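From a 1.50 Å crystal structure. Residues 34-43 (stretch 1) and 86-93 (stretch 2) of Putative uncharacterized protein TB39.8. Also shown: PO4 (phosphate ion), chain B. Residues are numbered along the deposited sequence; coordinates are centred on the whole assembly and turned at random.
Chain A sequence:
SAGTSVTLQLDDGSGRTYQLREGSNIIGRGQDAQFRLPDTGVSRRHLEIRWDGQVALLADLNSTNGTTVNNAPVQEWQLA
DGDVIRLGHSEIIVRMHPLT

Stretch 1, residues 34-43: QFRLPDTGVS
Stretch 2 86-93: RLGHSEII

How do the two backbones meet? Turn against turn. Stretch 1 runs as a short strand at Phe35 and Arg36, passes through Leu37 and Pro38 (phi/psi -86/71), and folds into a type I beta turn from Asp39 to Val42, with Thr40 at -72/-12, Gly41 at -85/-6 and Val42 N bonded to Asp39 O at 3.1 Å. Stretch 2 is a hairpin: strands 86-87 and 90-93 are joined by a type II' turn from Leu87 to Ser90, with Gly88 at 52/-127 and His89 at -102/11. Ser90 N gives a hydrogen bond to Leu87 O at 2.8 Å, and Leu87 N one to Ser90 O at 3.1 Å. The CA atoms of Gly41 and Gly88 lie 4.1 Å apart, and no backbone-to-backbone hydrogen bond joins the stretches.

What fixes the side chain of Asp39? Its CA-to-CB bond points toward the hairpin, and chi1 t (-176°) with chi2 -24° carries the carboxylate to the turn. Asp39 OD2 accepts from His89 N at 2.7 Å and from Ser90 OG at 2.7 Å, so one carboxylate oxygen serves a backbone amide and a hydroxyl. Ser90 reaches it with chi1 m (-62°). The other oxygen, Asp39 OD1, accepts from Gly41 N at 2.9 Å.

Why can the turns come so close? Both glycines lack a side chain where space is short. An ideal CB on Gly88 would lie 2.7 Å from Asp39 OD2 and 2.8 Å from Val42 CG2, and its positive phi also favours glycine. His89 takes chi1 m (-47°) and chi2 -92°; its CA-to-CB bond points sideways, but the ring end comes nearer stretch 1. A water bridges the two turns, 2.9 Å from Thr40 OG1 (chi1 p, 56°) and 3.2 Å from His89 NE2.

Which apolar side chains meet? Leu37, mt at -55°/-170°, places CD1 3.9 Å from Leu87 CD1 and 4.1 Å from Ile92 CD1. Leu87 points sideways from its CA, yet chi1 p (65°) and chi2 t (169°) bring its end nearer; Val42, chi1 t (172°), sets CG2 4.0 Å from Leu87 CG. Ile92, mt at -67°/170°, extends CD1 to within 4.1 Å of Phe35 CE2, approaching obliquely a ring held at chi1 t (-167°) and chi2 29°. These buried contacts are van der Waals in character.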

# COMPACT_ATOMS: atom_id res chain seq x y z
N GLN A 34 -0.97 -6.44 7.53
CA GLN A 34 0.18 -5.73 8.08
C GLN A 34 -0.09 -4.26 8.28
O GLN A 34 0.42 -3.65 9.22
CB GLN A 34 1.42 -5.92 7.20
CG GLN A 34 2.20 -7.21 7.47
CD GLN A 34 1.56 -8.45 6.94
OE1 GLN A 34 1.04 -8.50 5.82
NE2 GLN A 34 1.59 -9.50 7.75
N PHE A 35 -0.87 -3.67 7.37
CA PHE A 35 -1.31 -2.28 7.47
C PHE A 35 -2.83 -2.34 7.34
O PHE A 35 -3.38 -2.63 6.28
CB PHE A 35 -0.68 -1.42 6.37
CG PHE A 35 -0.81 0.07 6.56
CD1 PHE A 35 -0.90 0.65 7.82
CD2 PHE A 35 -0.76 0.90 5.46
CE1 PHE A 35 -0.98 2.04 7.95
CE2 PHE A 35 -0.82 2.28 5.59
CZ PHE A 35 -0.93 2.84 6.84
N ARG A 36 -3.49 -2.13 8.47
CA ARG A 36 -4.92 -2.38 8.61
C ARG A 36 -5.68 -1.06 8.54
O ARG A 36 -5.37 -0.12 9.28
CB ARG A 36 -5.18 -3.10 9.93
CG ARG A 36 -6.60 -3.57 10.10
CD ARG A 36 -6.75 -4.23 11.44
NE ARG A 36 -8.07 -4.82 11.61
CZ ARG A 36 -8.44 -5.50 12.69
NH1 ARG A 36 -7.58 -5.70 13.65
NH2 ARG A 36 -9.66 -5.99 12.76
N LEU A 37 -6.67 -0.98 7.64
CA LEU A 37 -7.41 0.27 7.38
C LEU A 37 -8.87 0.15 7.84
O LEU A 37 -9.56 -0.79 7.46
CB LEU A 37 -7.39 0.63 5.89
CG LEU A 37 -6.03 0.74 5.22
CD1 LEU A 37 -6.12 1.33 3.82
CD2 LEU A 37 -5.06 1.52 6.03
N PRO A 38 -9.35 1.15 8.60
CA PRO A 38 -10.71 1.19 9.10
C PRO A 38 -11.65 1.81 8.06
O PRO A 38 -12.08 2.95 8.18
CB PRO A 38 -10.57 2.07 10.33
CG PRO A 38 -9.56 3.02 9.95
CD PRO A 38 -8.55 2.22 9.21
N ASP A 39 -11.88 1.05 7.01
CA ASP A 39 -12.57 1.53 5.80
C ASP A 39 -13.36 0.36 5.26
O ASP A 39 -12.79 -0.64 4.86
CB ASP A 39 -11.50 2.02 4.81
CG ASP A 39 -12.07 2.63 3.55
OD1 ASP A 39 -13.22 2.32 3.17
OD2 ASP A 39 -11.37 3.43 2.92
N THR A 40 -14.69 0.49 5.26
CA THR A 40 -15.54 -0.61 4.84
C THR A 40 -15.48 -0.86 3.34
O THR A 40 -15.94 -1.89 2.86
CB THR A 40 -17.00 -0.41 5.27
OG1 THR A 40 -17.47 0.84 4.76
CG2 THR A 40 -17.09 -0.45 6.79
N GLY A 41 -14.90 0.08 2.61
CA GLY A 41 -14.73 -0.09 1.17
C GLY A 41 -13.47 -0.87 0.82
O GLY A 41 -13.27 -1.20 -0.34
N VAL A 42 -12.64 -1.16 1.82
CA VAL A 42 -11.38 -1.87 1.67
C VAL A 42 -11.63 -3.33 2.03
O VAL A 42 -12.22 -3.63 3.07
CB VAL A 42 -10.31 -1.26 2.59
CG1 VAL A 42 -9.02 -2.10 2.61
CG2 VAL A 42 -10.06 0.15 2.14
N SER A 43 -11.16 -4.24 1.19
CA SER A 43 -11.36 -5.68 1.42
C SER A 43 -10.52 -6.15 2.61
O SER A 43 -9.58 -5.47 3.02
CB SER A 43 -11.03 -6.48 0.16
OG SER A 43 -12.00 -6.22 -0.82
N ARG A 86 -4.98 4.44 -4.03
CA ARG A 86 -6.34 4.65 -3.55
C ARG A 86 -7.09 3.35 -3.48
O ARG A 86 -7.05 2.54 -4.40
CB ARG A 86 -7.08 5.65 -4.40
CG ARG A 86 -6.54 7.03 -4.21
CD ARG A 86 -7.21 8.06 -5.10
NE ARG A 86 -6.65 9.38 -4.84
CZ ARG A 86 -5.57 9.91 -5.41
NH1 ARG A 86 -4.89 9.26 -6.35
NH2 ARG A 86 -5.16 11.13 -5.04
N LEU A 87 -7.74 3.15 -2.35
CA LEU A 87 -8.51 1.95 -2.10
C LEU A 87 -9.59 2.32 -1.14
O LEU A 87 -9.35 3.05 -0.18
CB LEU A 87 -7.62 0.85 -1.52
CG LEU A 87 -6.96 1.00 -0.16
CD1 LEU A 87 -6.36 -0.34 0.28
CD2 LEU A 87 -5.88 2.09 -0.12
N GLY A 88 -10.79 1.83 -1.39
CA GLY A 88 -11.93 2.29 -0.64
C GLY A 88 -12.03 3.80 -0.66
O GLY A 88 -12.02 4.42 -1.72
N HIS A 89 -12.12 4.38 0.53
CA HIS A 89 -12.18 5.81 0.73
C HIS A 89 -10.83 6.33 1.18
O HIS A 89 -10.70 7.49 1.59
CB HIS A 89 -13.24 6.12 1.80
CG HIS A 89 -14.55 5.40 1.60
ND1 HIS A 89 -15.60 5.95 0.89
CD2 HIS A 89 -14.97 4.18 2.00
CE1 HIS A 89 -16.61 5.10 0.87
NE2 HIS A 89 -16.25 4.02 1.53
N SER A 90 -9.80 5.49 1.09
CA SER A 90 -8.50 5.78 1.65
C SER A 90 -7.47 6.14 0.58
O SER A 90 -7.56 5.69 -0.57
CB SER A 90 -7.98 4.57 2.43
OG SER A 90 -8.81 4.23 3.52
N GLU A 91 -6.48 6.93 0.97
CA GLU A 91 -5.39 7.35 0.10
C GLU A 91 -4.10 7.15 0.84
O GLU A 91 -3.96 7.58 1.98
CB GLU A 91 -5.52 8.83 -0.29
CG GLU A 91 -6.86 9.20 -0.91
CD GLU A 91 -6.83 10.59 -1.55
OE1 GLU A 91 -5.88 11.36 -1.27
OE2 GLU A 91 -7.76 10.90 -2.33
N ILE A 92 -3.15 6.48 0.19
CA ILE A 92 -1.85 6.20 0.77
C ILE A 92 -0.75 6.77 -0.09
O ILE A 92 -0.67 6.49 -1.28
CB ILE A 92 -1.65 4.70 0.90
CG1 ILE A 92 -2.63 4.14 1.93
CG2 ILE A 92 -0.21 4.39 1.30
CD1 ILE A 92 -2.69 2.63 2.00
N ILE A 93 0.11 7.58 0.51
CA ILE A 93 1.25 8.18 -0.17
C ILE A 93 2.48 7.30 0.04
O ILE A 93 2.82 6.95 1.17
CB ILE A 93 1.55 9.60 0.36
CG1 ILE A 93 0.29 10.47 0.27
CG2 ILE A 93 2.70 10.24 -0.40
CD1 ILE A 93 0.32 11.74 1.10
P PO4 B . -13.96 -8.60 0.86
O1 PO4 B . -13.22 -9.63 0.03
O2 PO4 B . -15.33 -9.20 1.16
O3 PO4 B . -13.18 -8.44 2.15
O4 PO4 B . -14.16 -7.33 0.09
O HOH W 1 -18.04 1.45 1.96